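Local coordinates for flagellar motor switch protein FliG (Aquifex aeolicus, PDB 3HJL) that probably forms part of the rotor-mounted switch complex (C ring) of the flagellar motor, which takes part in torque generation and sets the direction of flagellar rotation, at residues A[258-270]-A[287-299]. Numbering follows the deposited sequence.
Sequences VDKNTLMIALLGA and AKLFLEDMEALGP
Phe290 is the knob of this helix-helix contact. Its ring reaches across from helix 287-296 and sits among Lys260, Leu263, Met264 and Leu267 of helix 260-268. The phenylalanine CG lies anti to the backbone N (chi1 -169°), which carries the ring over to the other helix. Met264 covers one face of it in a CH-pi contact, with its CG 3.5 Å from the Phe290 ring centroid. The Met264 sulfur follows over the same face as a Met-aromatic contact. The methionine and the phenylalanine run alongside one another, pointing opposite ways. Leu267 CD1 comes in obliquely, 3.8 Å from Phe290 CE1. Leu263 CG does the same, 3.9 Å from Phe290 CZ. Beyond the sulfur, the Met264 methyl is modelled close to Leu297 and to Asp293 O, a position that is doubtful. Leu297 packs its CD1 3.6 Å from Ile265 CD1. Met294 lays its CG 3.7 Å from Met264 CG, where the CA atoms of the two segments come nearest.

A salt bridge borders this apolar patch. Lys260 runs extended past the ring, and its NZ bonds Asp293 OD1 at 2.9 Å, nearly in line with the C-O bond. The aspartate side chain stands roughly perpendicular to the lysine chain.

The axes of segments 260-268 and 287-296 cross at -68° and approach to 9.9 Å. Both helices belong to the all-helical C-terminal region of FliG. Helix 272-279 closes one flank, with Phe278 on Leu263 and Leu267, and Leu279 on Phe290. Helix 302-320 packs on helix 260-268, with Ala308 touching Ile265 and Ala266 and Gln309 NE2 hydrogen-bonding Ala266 O.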
ATOM      1  N   VAL A 258     -28.221 -20.019 -29.577  1.00 75.65           N
ATOM      2  CA  VAL A 258     -28.226 -18.576 -29.251  1.00 74.93           C
ATOM      3  C   VAL A 258     -29.553 -17.870 -29.559  1.00 70.43           C
ATOM      4  O   VAL A 258     -30.239 -18.189 -30.529  1.00 68.20           O
ATOM      5  CB  VAL A 258     -27.058 -17.751 -29.934  1.00 72.11           C
ATOM      6  CG1 VAL A 258     -25.722 -18.146 -29.377  1.00 77.81           C
ATOM      7  CG2 VAL A 258     -27.080 -17.877 -31.457  1.00 73.56           C
ATOM      8  N   ASP A 259     -29.897 -16.920 -28.694  1.00 74.26           N
ATOM      9  CA  ASP A 259     -31.048 -16.044 -28.878  1.00 69.42           C
ATOM     10  C   ASP A 259     -30.751 -15.087 -30.043  1.00 70.80           C
ATOM     11  O   ASP A 259     -29.601 -14.652 -30.220  1.00 72.05           O
ATOM     12  CB  ASP A 259     -31.282 -15.254 -27.581  1.00 73.52           C
ATOM     13  CG  ASP A 259     -32.361 -14.207 -27.713  1.00 78.95           C
ATOM     14  OD1 ASP A 259     -33.461 -14.530 -28.215  1.00 89.62           O
ATOM     15  OD2 ASP A 259     -32.119 -13.063 -27.275  1.00 80.90           O
ATOM     16  N   LYS A 260     -31.781 -14.794 -30.840  1.00 67.62           N
ATOM     17  CA  LYS A 260     -31.671 -13.899 -32.001  1.00 65.38           C
ATOM     18  C   LYS A 260     -31.265 -12.477 -31.605  1.00 63.11           C
ATOM     19  O   LYS A 260     -30.386 -11.884 -32.239  1.00 64.85           O
ATOM     20  CB  LYS A 260     -33.007 -13.853 -32.779  1.00 66.27           C
ATOM     21  CG  LYS A 260     -33.013 -12.867 -33.967  1.00 67.01           C
ATOM     22  CD  LYS A 260     -34.327 -12.840 -34.724  1.00 65.50           C
ATOM     23  CE  LYS A 260     -34.312 -11.687 -35.725  1.00 67.96           C
ATOM     24  NZ  LYS A 260     -35.358 -11.800 -36.762  1.00 64.05           N
ATOM     25  N   ASN A 261     -31.933 -11.928 -30.590  1.00 60.50           N
ATOM     26  CA  ASN A 261     -31.659 -10.565 -30.126  1.00 64.86           C
ATOM     27  C   ASN A 261     -30.229 -10.439 -29.591  1.00 65.57           C
ATOM     28  O   ASN A 261     -29.541  -9.460 -29.884  1.00 58.00           O
ATOM     29  CB  ASN A 261     -32.674 -10.113 -29.052  1.00 65.62           C
ATOM     30  CG  ASN A 261     -34.120 -10.076 -29.568  1.00 76.78           C
ATOM     31  OD1 ASN A 261     -34.376  -9.815 -30.747  1.00 80.38           O
ATOM     32  ND2 ASN A 261     -35.072 -10.328 -28.669  1.00 78.08           N
ATOM     33  N   THR A 262     -29.784 -11.434 -28.821  1.00 67.18           N
ATOM     34  CA  THR A 262     -28.402 -11.466 -28.310  1.00 63.75           C
ATOM     35  C   THR A 262     -27.389 -11.487 -29.452  1.00 58.54           C
ATOM     36  O   THR A 262     -26.425 -10.718 -29.439  1.00 62.94           O
ATOM     37  CB  THR A 262     -28.155 -12.696 -27.404  1.00 66.62           C
ATOM     38  OG1 THR A 262     -29.098 -12.694 -26.325  1.00 71.41           O
ATOM     39  CG2 THR A 262     -26.733 -12.683 -26.839  1.00 62.73           C
ATOM     40  N   LEU A 263     -27.628 -12.342 -30.449  1.00 59.52           N
ATOM     41  CA  LEU A 263     -26.737 -12.438 -31.619  1.00 59.36           C
ATOM     42  C   LEU A 263     -26.740 -11.151 -32.460  1.00 56.67           C
ATOM     43  O   LEU A 263     -25.701 -10.732 -32.942  1.00 63.79           O
ATOM     44  CB  LEU A 263     -27.124 -13.637 -32.501  1.00 56.31           C
ATOM     45  CG  LEU A 263     -26.153 -13.974 -33.641  1.00 58.91           C
ATOM     46  CD1 LEU A 263     -24.803 -14.387 -33.071  1.00 54.11           C
ATOM     47  CD2 LEU A 263     -26.705 -15.054 -34.561  1.00 49.41           C
ATOM     48  N   MET A 264     -27.916 -10.575 -32.683  1.00 59.08           N
ATOM     49  CA  MET A 264     -28.032  -9.306 -33.410  1.00 62.43           C
ATOM     50  C   MET A 264     -27.198  -8.211 -32.768  1.00 60.24           C
ATOM     51  O   MET A 264     -26.423  -7.538 -33.448  1.00 62.00           O
ATOM     52  CB  MET A 264     -29.490  -8.827 -33.457  1.00 68.22           C
ATOM     53  CG  MET A 264     -30.310  -9.432 -34.580  1.00 70.05           C
ATOM     54  SD  MET A 264     -32.002  -8.835 -34.732  1.00 75.96           S
ATOM     55  CE  MET A 264     -31.867  -7.157 -34.163  1.00 79.93           C
ATOM     56  N   ILE A 265     -27.390  -8.038 -31.458  1.00 59.64           N
ATOM     57  CA  ILE A 265     -26.694  -7.018 -30.667  1.00 62.08           C
ATOM     58  C   ILE A 265     -25.180  -7.240 -30.678  1.00 57.24           C
ATOM     59  O   ILE A 265     -24.414  -6.293 -30.874  1.00 59.08           O
ATOM     60  CB  ILE A 265     -27.209  -6.995 -29.198  1.00 65.04           C
ATOM     61  CG1 ILE A 265     -28.658  -6.481 -29.135  1.00 66.35           C
ATOM     62  CG2 ILE A 265     -26.320  -6.099 -28.320  1.00 56.91           C
ATOM     63  CD1 ILE A 265     -28.786  -4.973 -29.331  1.00 73.42           C
ATOM     64  N   ALA A 266     -24.768  -8.496 -30.474  1.00 55.09           N
ATOM     65  CA  ALA A 266     -23.354  -8.902 -30.541  1.00 57.91           C
ATOM     66  C   ALA A 266     -22.709  -8.559 -31.873  1.00 53.83           C
ATOM     67  O   ALA A 266     -21.540  -8.155 -31.915  1.00 59.15           O
ATOM     68  CB  ALA A 266     -23.221 -10.397 -30.293  1.00 53.01           C
ATOM     69  N   LEU A 267     -23.460  -8.757 -32.955  1.00 55.19           N
ATOM     70  CA  LEU A 267     -22.954  -8.506 -34.301  1.00 56.67           C
ATOM     71  C   LEU A 267     -22.885  -7.031 -34.702  1.00 52.54           C
ATOM     72  O   LEU A 267     -22.231  -6.710 -35.679  1.00 59.27           O
ATOM     73  CB  LEU A 267     -23.724  -9.329 -35.338  1.00 52.16           C
ATOM     74  CG  LEU A 267     -23.497 -10.853 -35.307  1.00 57.71           C
ATOM     75  CD1 LEU A 267     -24.351 -11.516 -36.335  1.00 52.02           C
ATOM     76  CD2 LEU A 267     -22.040 -11.233 -35.537  1.00 59.13           C
ATOM     77  N   LEU A 268     -23.526  -6.138 -33.943  1.00 61.04           N
ATOM     78  CA  LEU A 268     -23.431  -4.688 -34.210  1.00 64.74           C
ATOM     79  C   LEU A 268     -21.993  -4.190 -34.107  1.00 64.07           C
ATOM     80  O   LEU A 268     -21.553  -3.391 -34.933  1.00 70.98           O
ATOM     81  CB  LEU A 268     -24.305  -3.872 -33.243  1.00 63.25           C
ATOM     82  CG  LEU A 268     -25.818  -3.918 -33.400  1.00 58.88           C
ATOM     83  CD1 LEU A 268     -26.466  -3.119 -32.275  1.00 56.54           C
ATOM     84  CD2 LEU A 268     -26.238  -3.363 -34.758  1.00 58.15           C
ATOM     85  N   GLY A 269     -21.270  -4.673 -33.094  1.00 72.62           N
ATOM     86  CA  GLY A 269     -19.850  -4.342 -32.910  1.00 78.28           C
ATOM     87  C   GLY A 269     -18.893  -5.411 -33.425  1.00 80.79           C
ATOM     88  O   GLY A 269     -17.759  -5.505 -32.937  1.00 76.45           O
ATOM     89  N   ALA A 270     -19.329  -6.193 -34.423  1.00 81.16           N
ATOM     90  CA  ALA A 270     -18.533  -7.295 -34.979  1.00 73.90           C
ATOM     91  C   ALA A 270     -18.014  -6.927 -36.372  1.00 76.64           C
ATOM     92  O   ALA A 270     -18.664  -6.148 -37.084  1.00 78.99           O
ATOM     93  CB  ALA A 270     -19.370  -8.561 -35.059  1.00 65.35           C
ATOM     94  N   ALA A 287     -31.987 -14.685 -42.697  1.00 49.74           N
ATOM     95  CA  ALA A 287     -30.861 -13.752 -42.845  1.00 51.15           C
ATOM     96  C   ALA A 287     -31.329 -12.346 -43.250  1.00 57.23           C
ATOM     97  O   ALA A 287     -30.871 -11.351 -42.685  1.00 66.88           O
ATOM     98  CB  ALA A 287     -29.857 -14.292 -43.858  1.00 48.02           C
ATOM     99  N   LYS A 288     -32.244 -12.277 -44.219  1.00 58.06           N
ATOM    100  CA  LYS A 288     -32.811 -11.006 -44.670  1.00 54.66           C
ATOM    101  C   LYS A 288     -33.529 -10.277 -43.528  1.00 57.53           C
ATOM    102  O   LYS A 288     -33.303  -9.084 -43.320  1.00 61.85           O
ATOM    103  CB  LYS A 288     -33.778 -11.236 -45.845  1.00 58.17           C
ATOM    104  CG  LYS A 288     -34.397  -9.951 -46.437  1.00 61.18           C
ATOM    105  CD  LYS A 288     -35.438 -10.270 -47.500  1.00 63.12           C
ATOM    106  CE  LYS A 288     -36.424  -9.126 -47.686  1.00 63.81           C
ATOM    107  NZ  LYS A 288     -37.536  -9.504 -48.603  1.00 70.29           N
ATOM    108  N   LEU A 289     -34.399 -10.992 -42.811  1.00 50.45           N
ATOM    109  CA  LEU A 289     -35.117 -10.419 -41.659  1.00 52.36           C
ATOM    110  C   LEU A 289     -34.171 -10.019 -40.501  1.00 52.11           C
ATOM    111  O   LEU A 289     -34.445  -9.058 -39.775  1.00 62.62           O
ATOM    112  CB  LEU A 289     -36.205 -11.399 -41.163  1.00 51.88           C
ATOM    113  CG  LEU A 289     -37.071 -11.006 -39.951  1.00 54.10           C
ATOM    114  CD1 LEU A 289     -37.785  -9.677 -40.171  1.00 53.08           C
ATOM    115  CD2 LEU A 289     -38.087 -12.093 -39.646  1.00 52.30           C
ATOM    116  N   PHE A 290     -33.073 -10.757 -40.335  1.00 51.15           N
ATOM    117  CA  PHE A 290     -32.082 -10.495 -39.273  1.00 54.45           C
ATOM    118  C   PHE A 290     -31.374  -9.153 -39.490  1.00 55.68           C
ATOM    119  O   PHE A 290     -31.229  -8.355 -38.554  1.00 58.27           O
ATOM    120  CB  PHE A 290     -31.053 -11.631 -39.256  1.00 54.83           C
ATOM    121  CG  PHE A 290     -30.132 -11.625 -38.067  1.00 58.40           C
ATOM    122  CD1 PHE A 290     -28.892 -10.992 -38.130  1.00 59.71           C
ATOM    123  CD2 PHE A 290     -30.441 -12.375 -36.937  1.00 62.83           C
ATOM    124  CE1 PHE A 290     -28.013 -11.046 -37.065  1.00 54.22           C
ATOM    125  CE2 PHE A 290     -29.561 -12.443 -35.873  1.00 56.14           C
ATOM    126  CZ  PHE A 290     -28.347 -11.770 -35.936  1.00 56.75           C
ATOM    127  N   LEU A 291     -30.913  -8.935 -40.721  1.00 59.50           N
ATOM    128  CA  LEU A 291     -30.278  -7.676 -41.115  1.00 66.06           C
ATOM    129  C   LEU A 291     -31.231  -6.491 -40.984  1.00 68.40           C
ATOM    130  O   LEU A 291     -30.818  -5.403 -40.568  1.00 73.84           O
ATOM    131  CB  LEU A 291     -29.776  -7.755 -42.560  1.00 66.42           C
ATOM    132  CG  LEU A 291     -28.603  -8.692 -42.833  1.00 69.52           C
ATOM    133  CD1 LEU A 291     -28.372  -8.832 -44.328  1.00 66.88           C
ATOM    134  CD2 LEU A 291     -27.344  -8.179 -42.139  1.00 69.18           C
ATOM    135  N   GLU A 292     -32.492  -6.704 -41.361  1.00 65.60           N
ATOM    136  CA  GLU A 292     -33.524  -5.669 -41.255  1.00 63.31           C
ATOM    137  C   GLU A 292     -33.824  -5.312 -39.801  1.00 65.45           C
ATOM    138  O   GLU A 292     -33.903  -4.129 -39.450  1.00 68.22           O
ATOM    139  CB  GLU A 292     -34.799  -6.105 -41.973  1.00 62.75           C
ATOM    140  CG  GLU A 292     -34.667  -6.094 -43.492  1.00 64.38           C
ATOM    141  CD  GLU A 292     -35.837  -6.755 -44.208  1.00 66.05           C
ATOM    142  OE1 GLU A 292     -36.842  -7.105 -43.547  1.00 69.00           O
ATOM    143  OE2 GLU A 292     -35.748  -6.923 -45.442  1.00 69.08           O
ATOM    144  N   ASP A 293     -33.973  -6.332 -38.958  1.00 65.55           N
ATOM    145  CA  ASP A 293     -34.165  -6.118 -37.523  1.00 66.28           C
ATOM    146  C   ASP A 293     -32.919  -5.522 -36.840  1.00 70.10           C
ATOM    147  O   ASP A 293     -33.063  -4.844 -35.823  1.00 69.11           O
ATOM    148  CB  ASP A 293     -34.580  -7.417 -36.815  1.00 61.39           C
ATOM    149  CG  ASP A 293     -35.977  -7.882 -37.202  1.00 70.32           C
ATOM    150  OD1 ASP A 293     -36.180  -9.113 -37.246  1.00 75.09           O
ATOM    151  OD2 ASP A 293     -36.869  -7.035 -37.459  1.00 67.78           O
ATOM    152  N   MET A 294     -31.714  -5.801 -37.367  1.00 69.47           N
ATOM    153  CA  MET A 294     -30.468  -5.190 -36.845  1.00 69.89           C
ATOM    154  C   MET A 294     -30.467  -3.662 -36.972  1.00 69.33           C
ATOM    155  O   MET A 294     -30.011  -2.974 -36.060  1.00 76.16           O
ATOM    156  CB  MET A 294     -29.195  -5.766 -37.513  1.00 71.63           C
ATOM    157  CG  MET A 294     -28.588  -6.995 -36.813  1.00 74.41           C
ATOM    158  SD  MET A 294     -26.813  -7.227 -37.144  1.00 73.09           S
ATOM    159  CE  MET A 294     -26.855  -7.572 -38.891  1.00 74.42           C
ATOM    160  N   GLU A 295     -30.946  -3.141 -38.104  1.00 73.91           N
ATOM    161  CA  GLU A 295     -31.114  -1.683 -38.270  1.00 76.70           C
ATOM    162  C   GLU A 295     -32.248  -1.153 -37.371  1.00 77.59           C
ATOM    163  O   GLU A 295     -32.178  -0.027 -36.870  1.00 78.06           O
ATOM    164  CB  GLU A 295     -31.385  -1.326 -39.737  1.00 77.78           C
ATOM    165  CG  GLU A 295     -31.395   0.192 -40.027  1.00 78.78           C
ATOM    166  CD  GLU A 295     -31.534   0.531 -41.511  1.00 79.18           C
ATOM    167  OE1 GLU A 295     -30.957  -0.192 -42.351  1.00 84.77           O
ATOM    168  OE2 GLU A 295     -32.193   1.544 -41.835  1.00 73.73           O
ATOM    169  N   ALA A 296     -33.276  -1.983 -37.164  1.00 79.07           N
ATOM    170  CA  ALA A 296     -34.427  -1.660 -36.304  1.00 75.69           C
ATOM    171  C   ALA A 296     -34.086  -1.362 -34.835  1.00 77.68           C
ATOM    172  O   ALA A 296     -34.862  -0.696 -34.149  1.00 75.51           O
ATOM    173  CB  ALA A 296     -35.440  -2.795 -36.362  1.00 76.03           C
ATOM    174  N   LEU A 297     -32.959  -1.893 -34.351  1.00 79.14           N
ATOM    175  CA  LEU A 297     -32.533  -1.718 -32.956  1.00 75.55           C
ATOM    176  C   LEU A 297     -32.203  -0.270 -32.562  1.00 76.47           C
ATOM    177  O   LEU A 297     -32.464   0.136 -31.427  1.00 75.67           O
ATOM    178  CB  LEU A 297     -31.315  -2.602 -32.661  1.00 73.17           C
ATOM    179  CG  LEU A 297     -31.517  -4.117 -32.681  1.00 70.21           C
ATOM    180  CD1 LEU A 297     -30.172  -4.817 -32.622  1.00 66.17           C
ATOM    181  CD2 LEU A 297     -32.424  -4.582 -31.537  1.00 71.33           C
ATOM    182  N   GLY A 298     -31.607   0.490 -33.479  1.00 74.03           N
ATOM    183  CA  GLY A 298     -31.218   1.869 -33.193  1.00 71.01           C
ATOM    184  C   GLY A 298     -29.933   1.898 -32.377  1.00 71.82           C
ATOM    185  O   GLY A 298     -29.195   0.907 -32.359  1.00 73.70           O
ATOM    186  N   PRO A 299     -29.663   3.019 -31.673  1.00 71.41           N
ATOM    187  CA  PRO A 299     -28.392   3.132 -30.942  1.00 70.03           C
ATOM    188  C   PRO A 299     -28.311   2.230 -29.702  1.00 63.69           C
ATOM    189  O   PRO A 299     -29.087   2.401 -28.763  1.00 73.62           O
ATOM    190  CB  PRO A 299     -28.347   4.607 -30.543  1.00 72.10           C
ATOM    191  CG  PRO A 299     -29.773   5.026 -30.465  1.00 72.74           C
ATOM    192  CD  PRO A 299     -30.505   4.219 -31.503  1.00 72.12           C
TER